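Local coordinates for protein haemagglutinin I (PDB 3A5P) that binds carbohydrate as a lectin, through what appears to be a minimal recognition domain of the legume lectin fold, at the interface of chains A and B. Numbering follows the deposited sequence. Chains: chain A/B, Haemagglutinin I.

Contact 1: the interface of chains A and B. Residues chain A 31, 33-34, 39, 103; chain B 31, 39, 41.
A:Thr33 and B:Tyr31 meet from opposite directions, each placed by its first torsion. In A:Thr33, OG1 lies between the backbone N and the carbonyl carbon (chi1 59°), which sets CG2 anti to the carbonyl carbon and points this methyl at the partner. B:Tyr31 has CG anti to its carbonyl carbon (chi1 -60°), and its ring presents a face to that methyl. A:Thr33 CG2 sits over the middle of the ring of B:Tyr31, 3.6 Å from the centroid, in a CH-pi contact. A:Thr33 CB lies nearer the phenol end, 3.6 Å from B:Tyr31 CZ. A:Pro39 CG touches the B:Tyr31 ring at CD1, 3.8 Å away. The two prolines also meet, A:Pro39 CB lying 3.8 Å from B:Pro39 CG. That same B:Pro39 CG packs against A:Tyr31 CD1 at 3.9 Å. Elsewhere in the patch, CD1 of A:Leu103 rests 3.8 Å from the methyl CG2 of B:Thr41. Water 1 links the two chains. The phenol OH of B:Tyr31 is 3.1 Å from this water, which also binds A:Val34 N. This part of the two-fold interface, possibly that of a biological dimer, joins strand 30-34 of both chains, strand 40-43 of chain B and loop residues A:Pro39, B:Pro39 and A:Leu103.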
ATOM      1  N   TYR A  31       0.710  -5.513  -3.671  1.00 15.65           N
ATOM      2  CA  TYR A  31       0.104  -4.787  -2.547  1.00 15.28           C
ATOM      3  C   TYR A  31      -1.352  -5.173  -2.496  1.00 15.21           C
ATOM      4  O   TYR A  31      -2.083  -4.985  -3.485  1.00 15.91           O
ATOM      5  CB  TYR A  31       0.268  -3.275  -2.770  1.00 14.98           C
ATOM      6  CG  TYR A  31       1.718  -2.843  -2.882  1.00 14.43           C
ATOM      7  CD1 TYR A  31       2.455  -2.521  -1.739  1.00 15.08           C
ATOM      8  CD2 TYR A  31       2.360  -2.795  -4.114  1.00 14.00           C
ATOM      9  CE1 TYR A  31       3.780  -2.141  -1.820  1.00 14.58           C
ATOM     10  CE2 TYR A  31       3.713  -2.421  -4.212  1.00 12.27           C
ATOM     11  CZ  TYR A  31       4.408  -2.085  -3.058  1.00 12.83           C
ATOM     12  OH  TYR A  31       5.732  -1.717  -3.142  1.00 15.85           O
ATOM     13  N   THR A  33      -4.745  -4.211  -0.854  1.00 14.56           N
ATOM     14  CA  THR A  33      -5.281  -3.017  -0.227  1.00 15.14           C
ATOM     15  C   THR A  33      -6.717  -3.247   0.223  1.00 14.97           C
ATOM     16  O   THR A  33      -7.483  -3.907  -0.472  1.00 14.89           O
ATOM     17  CB  THR A  33      -5.234  -1.796  -1.188  1.00 15.36           C
ATOM     18  OG1 THR A  33      -6.001  -2.084  -2.385  1.00 15.36           O
ATOM     19  CG2 THR A  33      -3.756  -1.444  -1.526  1.00 16.37           C
ATOM     20  N   VAL A  34      -7.054  -2.728   1.401  1.00 15.72           N
ATOM     21  CA  VAL A  34      -8.433  -2.794   1.927  1.00 15.64           C
ATOM     22  C   VAL A  34      -8.720  -1.413   2.488  1.00 16.26           C
ATOM     23  O   VAL A  34      -7.994  -0.926   3.381  1.00 15.52           O
ATOM     24  CB  VAL A  34      -8.590  -3.851   3.077  1.00 15.56           C
ATOM     25  CG1 VAL A  34     -10.062  -3.910   3.559  1.00 15.72           C
ATOM     26  CG2 VAL A  34      -8.109  -5.230   2.636  1.00 16.73           C
ATOM     27  N   PRO A  39      -1.950  -1.147   3.658  1.00 17.04           N
ATOM     28  CA  PRO A  39      -1.710  -2.195   2.667  1.00 16.40           C
ATOM     29  C   PRO A  39      -0.846  -3.315   3.245  1.00 16.43           C
ATOM     30  O   PRO A  39      -0.006  -3.074   4.125  1.00 16.52           O
ATOM     31  CB  PRO A  39      -0.956  -1.470   1.533  1.00 17.23           C
ATOM     32  CG  PRO A  39      -1.392  -0.015   1.665  1.00 17.89           C
ATOM     33  CD  PRO A  39      -1.497   0.177   3.183  1.00 16.99           C
ATOM     34  N   LEU A 103      -5.952   2.396   9.676  1.00 21.88           N
ATOM     35  CA  LEU A 103      -5.252   3.682   9.562  1.00 21.82           C
ATOM     36  C   LEU A 103      -5.950   4.700  10.463  1.00 23.31           C
ATOM     37  O   LEU A 103      -7.156   4.925  10.365  1.00 24.24           O
ATOM     38  CB  LEU A 103      -5.160   4.157   8.109  1.00 21.86           C
ATOM     39  CG  LEU A 103      -4.436   3.181   7.167  1.00 19.79           C
ATOM     40  CD1 LEU A 103      -4.536   3.680   5.732  1.00 19.91           C
ATOM     41  CD2 LEU A 103      -2.963   2.981   7.571  1.00 21.28           C
TER
ATOM     42  N   TYR B  31      -3.116   4.942  -3.623  1.00 14.63           N
ATOM     43  CA  TYR B  31      -1.919   4.326  -3.077  1.00 14.66           C
ATOM     44  C   TYR B  31      -0.736   4.618  -4.001  1.00 14.95           C
ATOM     45  O   TYR B  31      -0.864   4.494  -5.221  1.00 14.66           O
ATOM     46  CB  TYR B  31      -2.112   2.813  -2.972  1.00 15.68           C
ATOM     47  CG  TYR B  31      -3.263   2.436  -2.095  1.00 15.58           C
ATOM     48  CD1 TYR B  31      -3.131   2.424  -0.702  1.00 16.80           C
ATOM     49  CD2 TYR B  31      -4.498   2.091  -2.658  1.00 14.86           C
ATOM     50  CE1 TYR B  31      -4.226   2.081   0.117  1.00 16.24           C
ATOM     51  CE2 TYR B  31      -5.581   1.755  -1.860  1.00 15.33           C
ATOM     52  CZ  TYR B  31      -5.438   1.752  -0.474  1.00 15.66           C
ATOM     53  OH  TYR B  31      -6.520   1.409   0.320  1.00 15.99           O
ATOM     54  N   PRO B  39       4.272   1.627   1.277  1.00 15.63           N
ATOM     55  CA  PRO B  39       3.429   2.423   0.378  1.00 16.00           C
ATOM     56  C   PRO B  39       2.802   3.618   1.107  1.00 16.26           C
ATOM     57  O   PRO B  39       2.667   3.611   2.344  1.00 15.49           O
ATOM     58  CB  PRO B  39       2.370   1.407  -0.121  1.00 16.98           C
ATOM     59  CG  PRO B  39       2.342   0.322   0.895  1.00 17.25           C
ATOM     60  CD  PRO B  39       3.713   0.287   1.540  1.00 16.40           C
ATOM     61  N   THR B  41      -0.507   5.937   1.542  1.00 16.20           N
ATOM     62  CA  THR B  41      -1.945   5.901   1.321  1.00 16.21           C
ATOM     63  C   THR B  41      -2.501   7.301   1.429  1.00 16.27           C
ATOM     64  O   THR B  41      -2.135   8.047   2.345  1.00 16.15           O
ATOM     65  CB  THR B  41      -2.658   4.993   2.335  1.00 16.50           C
ATOM     66  OG1 THR B  41      -2.182   3.658   2.187  1.00 16.85           O
ATOM     67  CG2 THR B  41      -4.218   5.024   2.144  1.00 17.84           C
TER
HETATM   68  O   HOH W   1      -4.980  -0.700   2.051  1.00 19.87           O

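Contact 2: the interface of chains A and B. Residues chain A 31, 41, 45, 59, 61; chain B 34, 37, 39, 103.
Apolar packing centres on B:Leu103, which packs against A:Thr41, A:Ile45, A:His59 and A:Gly61. Its CG stands anti to the carbonyl carbon (chi1 -69°). CD1 turns to A:Thr41, meeting the methyl CG2 at 3.7 Å, while CD2 lies by both A:His59 and A:Gly61, 3.9 Å from the carbonyl O of A:Gly61. A:Ile45 crosses the leucine at about a right angle. Its terminal methyl CD1 is 3.4 Å from B:Leu103 CB, a tight fit. The ring contact is with A:His59. B:Leu103 CB lies over the centre of the imidazole face, 3.8 Å from the centroid, as a CH-pi contact. Beside this cluster A:Thr41 and B:Pro39 run past each other in opposite senses, with A:Thr41 OG1 3.7 Å from B:Pro39 CD. Waters also link the two sides. The phenol OH of A:Tyr31 binds water 2 at 2.8 Å and also water 3. Both waters bind the carbonyl O of B:Tyr37, and water 3 further takes B:Val34 N at 2.9 Å. The patch lodges the leucine near the C-terminus of one chain against the other. If the deposited dimer is the biological one, this would help hold the two lectin subunits together.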
ATOM      1  N   TYR A  31       0.710  -5.513  -3.671  1.00 15.65           N
ATOM      2  CA  TYR A  31       0.104  -4.787  -2.547  1.00 15.28           C
ATOM      3  C   TYR A  31      -1.352  -5.173  -2.496  1.00 15.21           C
ATOM      4  O   TYR A  31      -2.083  -4.985  -3.485  1.00 15.91           O
ATOM      5  CB  TYR A  31       0.268  -3.275  -2.770  1.00 14.98           C
ATOM      6  CG  TYR A  31       1.718  -2.843  -2.882  1.00 14.43           C
ATOM      7  CD1 TYR A  31       2.455  -2.521  -1.739  1.00 15.08           C
ATOM      8  CD2 TYR A  31       2.360  -2.795  -4.114  1.00 14.00           C
ATOM      9  CE1 TYR A  31       3.780  -2.141  -1.820  1.00 14.58           C
ATOM     10  CE2 TYR A  31       3.713  -2.421  -4.212  1.00 12.27           C
ATOM     11  CZ  TYR A  31       4.408  -2.085  -3.058  1.00 12.83           C
ATOM     12  OH  TYR A  31       5.732  -1.717  -3.142  1.00 15.85           O
ATOM     13  N   THR A  41       2.010  -5.697   2.057  1.00 14.82           N
ATOM     14  CA  THR A  41       2.997  -5.778   0.973  1.00 15.27           C
ATOM     15  C   THR A  41       3.593  -7.188   0.883  1.00 15.13           C
ATOM     16  O   THR A  41       3.955  -7.787   1.897  1.00 15.58           O
ATOM     17  CB  THR A  41       4.158  -4.721   1.148  1.00 15.04           C
ATOM     18  OG1 THR A  41       3.598  -3.407   1.223  1.00 14.91           O
ATOM     19  CG2 THR A  41       5.164  -4.798  -0.031  1.00 14.94           C
ATOM     20  N   ILE A  45      11.925  -9.167  -0.100  1.00 23.12           N
ATOM     21  CA  ILE A  45      12.872  -8.635   0.904  1.00 24.67           C
ATOM     22  C   ILE A  45      13.451  -9.775   1.740  1.00 25.27           C
ATOM     23  O   ILE A  45      12.713 -10.535   2.360  1.00 25.42           O
ATOM     24  CB  ILE A  45      12.229  -7.553   1.801  1.00 24.48           C
ATOM     25  CG1 ILE A  45      11.969  -6.302   0.955  1.00 25.38           C
ATOM     26  CG2 ILE A  45      13.140  -7.207   3.007  1.00 24.92           C
ATOM     27  CD1 ILE A  45      11.032  -5.319   1.598  1.00 28.27           C
ATOM     28  N   HIS A  59       4.753  -7.878   4.597  1.00 16.46           N
ATOM     29  CA  HIS A  59       4.702  -6.774   5.546  1.00 16.46           C
ATOM     30  C   HIS A  59       3.256  -6.348   5.805  1.00 17.27           C
ATOM     31  O   HIS A  59       2.463  -6.145   4.867  1.00 17.43           O
ATOM     32  CB  HIS A  59       5.537  -5.589   5.054  1.00 15.88           C
ATOM     33  CG  HIS A  59       7.005  -5.790   5.234  1.00 15.01           C
ATOM     34  ND1 HIS A  59       7.766  -6.517   4.350  1.00 15.90           N
ATOM     35  CD2 HIS A  59       7.845  -5.380   6.214  1.00 15.39           C
ATOM     36  CE1 HIS A  59       9.019  -6.548   4.774  1.00 15.32           C
ATOM     37  NE2 HIS A  59       9.094  -5.856   5.898  1.00 16.20           N
ATOM     38  N   GLY A  61       1.422  -3.379   6.854  1.00 18.95           N
ATOM     39  CA  GLY A  61       1.793  -1.971   6.977  1.00 19.96           C
ATOM     40  C   GLY A  61       3.313  -1.907   7.018  1.00 21.49           C
ATOM     41  O   GLY A  61       3.989  -2.478   6.131  1.00 20.60           O
TER
ATOM     42  N   VAL B  34       6.647   2.571  -3.980  1.00 14.57           N
ATOM     43  CA  VAL B  34       8.035   2.710  -4.415  1.00 14.96           C
ATOM     44  C   VAL B  34       8.732   1.420  -3.988  1.00 15.59           C
ATOM     45  O   VAL B  34       8.772   1.101  -2.796  1.00 15.85           O
ATOM     46  CB  VAL B  34       8.735   3.960  -3.803  1.00 14.94           C
ATOM     47  CG1 VAL B  34      10.142   4.142  -4.374  1.00 15.05           C
ATOM     48  CG2 VAL B  34       7.886   5.236  -4.024  1.00 16.06           C
ATOM     49  N   TYR B  37      10.002   0.113  -0.291  1.00 16.51           N
ATOM     50  CA  TYR B  37       9.544   1.043   0.759  1.00 16.96           C
ATOM     51  C   TYR B  37       8.089   0.797   1.135  1.00 15.78           C
ATOM     52  O   TYR B  37       7.345   0.206   0.360  1.00 16.24           O
ATOM     53  CB  TYR B  37       9.689   2.503   0.278  1.00 17.49           C
ATOM     54  CG  TYR B  37      11.127   2.882   0.020  1.00 18.74           C
ATOM     55  CD1 TYR B  37      11.899   3.466   1.031  1.00 16.77           C
ATOM     56  CD2 TYR B  37      11.726   2.636  -1.220  1.00 19.04           C
ATOM     57  CE1 TYR B  37      13.238   3.818   0.820  1.00 19.18           C
ATOM     58  CE2 TYR B  37      13.088   2.968  -1.444  1.00 21.74           C
ATOM     59  CZ  TYR B  37      13.829   3.560  -0.407  1.00 21.89           C
ATOM     60  OH  TYR B  37      15.160   3.903  -0.586  1.00 24.62           O
ATOM     61  N   PRO B  39       4.272   1.627   1.277  1.00 15.63           N
ATOM     62  CA  PRO B  39       3.429   2.423   0.378  1.00 16.00           C
ATOM     63  C   PRO B  39       2.802   3.618   1.107  1.00 16.26           C
ATOM     64  O   PRO B  39       2.667   3.611   2.344  1.00 15.49           O
ATOM     65  CB  PRO B  39       2.370   1.407  -0.121  1.00 16.98           C
ATOM     66  CG  PRO B  39       2.342   0.322   0.895  1.00 17.25           C
ATOM     67  CD  PRO B  39       3.713   0.287   1.540  1.00 16.40           C
ATOM     68  N   LEU B 103      11.152  -1.132   3.915  1.00 21.58           N
ATOM     69  CA  LEU B 103      10.555  -2.298   4.547  1.00 21.90           C
ATOM     70  C   LEU B 103      11.699  -3.222   5.005  1.00 23.20           C
ATOM     71  O   LEU B 103      12.544  -3.593   4.208  1.00 24.26           O
ATOM     72  CB  LEU B 103       9.606  -3.008   3.583  1.00 21.31           C
ATOM     73  CG  LEU B 103       8.332  -2.219   3.252  1.00 20.35           C
ATOM     74  CD1 LEU B 103       7.499  -2.955   2.183  1.00 19.62           C
ATOM     75  CD2 LEU B 103       7.490  -1.876   4.505  1.00 17.69           C
TER
HETATM   76  O   HOH W   2       7.891  -2.061  -1.426  1.00 15.25           O
HETATM   77  O   HOH W   3       5.647   0.975  -1.713  1.00 16.57           O

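Contact 3: the interface of chains A and B. Residues chain A 29, 31; chain B 34-35, 37.
A small patch of the two-fold interface is formed here between A:Pro29 and A:Tyr31 of one copy and B:Val34, B:Thr35 and B:Tyr37 of the other. It combines apolar contact with bridging water, and it adds 78 Å² of hidden protein surface to the pairing of the chains. This pairing may be the biological dimer. A:Pro29 and B:Thr35 cross at about a right angle. The pyrrolidine carbon CG of A:Pro29 meets the methyl CG2 of B:Thr35 at 3.9 Å. CD of the same proline ring stands a little farther off. In B:Thr35 the methyl is anti to the backbone N, and OG1 is anti to the carbonyl carbon (chi1 -50°). This turns the methyl, rather than the hydroxyl, against the proline. Next to this touch, waters 4 and 5 lie between the A:Tyr31 hydroxyl and chain B. The backbone N-H of B:Val34 points nearly straight at water 5, with an angle of 155° at the hydrogen. Within chain B, the carbonyl O of B:Val34 lies at the edge of the B:Tyr37 ring, in its plane. On the chain A side, A:Pro29 lies in a loop just ahead of strand 30-34, which carries A:Tyr31. On the chain B side, B:Val34 ends the matching strand, and B:Thr35 and B:Tyr37 lie in the loop after it.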
ATOM      1  N   PRO A  29       7.212  -6.314  -6.063  1.00 15.89           N
ATOM      2  CA  PRO A  29       6.253  -6.209  -4.957  1.00 16.01           C
ATOM      3  C   PRO A  29       4.786  -6.176  -5.408  1.00 15.99           C
ATOM      4  O   PRO A  29       4.460  -5.655  -6.492  1.00 15.91           O
ATOM      5  CB  PRO A  29       6.634  -4.881  -4.285  1.00 16.02           C
ATOM      6  CG  PRO A  29       8.147  -4.744  -4.593  1.00 16.13           C
ATOM      7  CD  PRO A  29       8.190  -5.200  -6.043  1.00 15.62           C
ATOM      8  N   TYR A  31       0.710  -5.513  -3.671  1.00 15.65           N
ATOM      9  CA  TYR A  31       0.104  -4.787  -2.547  1.00 15.28           C
ATOM     10  C   TYR A  31      -1.352  -5.173  -2.496  1.00 15.21           C
ATOM     11  O   TYR A  31      -2.083  -4.985  -3.485  1.00 15.91           O
ATOM     12  CB  TYR A  31       0.268  -3.275  -2.770  1.00 14.98           C
ATOM     13  CG  TYR A  31       1.718  -2.843  -2.882  1.00 14.43           C
ATOM     14  CD1 TYR A  31       2.455  -2.521  -1.739  1.00 15.08           C
ATOM     15  CD2 TYR A  31       2.360  -2.795  -4.114  1.00 14.00           C
ATOM     16  CE1 TYR A  31       3.780  -2.141  -1.820  1.00 14.58           C
ATOM     17  CE2 TYR A  31       3.713  -2.421  -4.212  1.00 12.27           C
ATOM     18  CZ  TYR A  31       4.408  -2.085  -3.058  1.00 12.83           C
ATOM     19  OH  TYR A  31       5.732  -1.717  -3.142  1.00 15.85           O
TER
ATOM     20  N   VAL B  34       6.647   2.571  -3.980  1.00 14.57           N
ATOM     21  CA  VAL B  34       8.035   2.710  -4.415  1.00 14.96           C
ATOM     22  C   VAL B  34       8.732   1.420  -3.988  1.00 15.59           C
ATOM     23  O   VAL B  34       8.772   1.101  -2.796  1.00 15.85           O
ATOM     24  CB  VAL B  34       8.735   3.960  -3.803  1.00 14.94           C
ATOM     25  CG1 VAL B  34      10.142   4.142  -4.374  1.00 15.05           C
ATOM     26  CG2 VAL B  34       7.886   5.236  -4.024  1.00 16.06           C
ATOM     27  N   THR B  35       9.261   0.689  -4.960  1.00 15.64           N
ATOM     28  CA  THR B  35       9.912  -0.611  -4.713  1.00 16.15           C
ATOM     29  C   THR B  35      10.869  -0.557  -3.525  1.00 16.34           C
ATOM     30  O   THR B  35      11.866   0.211  -3.533  1.00 16.34           O
ATOM     31  CB  THR B  35      10.741  -1.065  -5.911  1.00 16.35           C
ATOM     32  OG1 THR B  35       9.959  -0.977  -7.105  1.00 18.35           O
ATOM     33  CG2 THR B  35      11.213  -2.517  -5.698  1.00 17.07           C
ATOM     34  N   TYR B  37      10.002   0.113  -0.291  1.00 16.51           N
ATOM     35  CA  TYR B  37       9.544   1.043   0.759  1.00 16.96           C
ATOM     36  C   TYR B  37       8.089   0.797   1.135  1.00 15.78           C
ATOM     37  O   TYR B  37       7.345   0.206   0.360  1.00 16.24           O
ATOM     38  CB  TYR B  37       9.689   2.503   0.278  1.00 17.49           C
ATOM     39  CG  TYR B  37      11.127   2.882   0.020  1.00 18.74           C
ATOM     40  CD1 TYR B  37      11.899   3.466   1.031  1.00 16.77           C
ATOM     41  CD2 TYR B  37      11.726   2.636  -1.220  1.00 19.04           C
ATOM     42  CE1 TYR B  37      13.238   3.818   0.820  1.00 19.18           C
ATOM     43  CE2 TYR B  37      13.088   2.968  -1.444  1.00 21.74           C
ATOM     44  CZ  TYR B  37      13.829   3.560  -0.407  1.00 21.89           C
ATOM     45  OH  TYR B  37      15.160   3.903  -0.586  1.00 24.62           O
TER
HETATM   46  O   HOH W   4       7.891  -2.061  -1.426  1.00 15.25           O
HETATM   47  O   HOH W   5       5.647   0.975  -1.713  1.00 16.57           O

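The three contacts are pieces of one two-fold interface, and A:Tyr31 belongs to all of them. The C-alpha centres of contact 2 and contact 3 are about 5 Å apart. Those of contact 1 and contact 2 are about 9 Å apart, and those of contact 1 and contact 3 about 11 Å. Contact 1 and contact 2 also share B:Pro39, while contact 2 and contact 3 share B:Val34 and B:Tyr37. Strand 30-34 of both chains takes part in every contact. The symmetry repeats each contact with the chains exchanged, so the same strand and nearby loops serve both subunits of the pair.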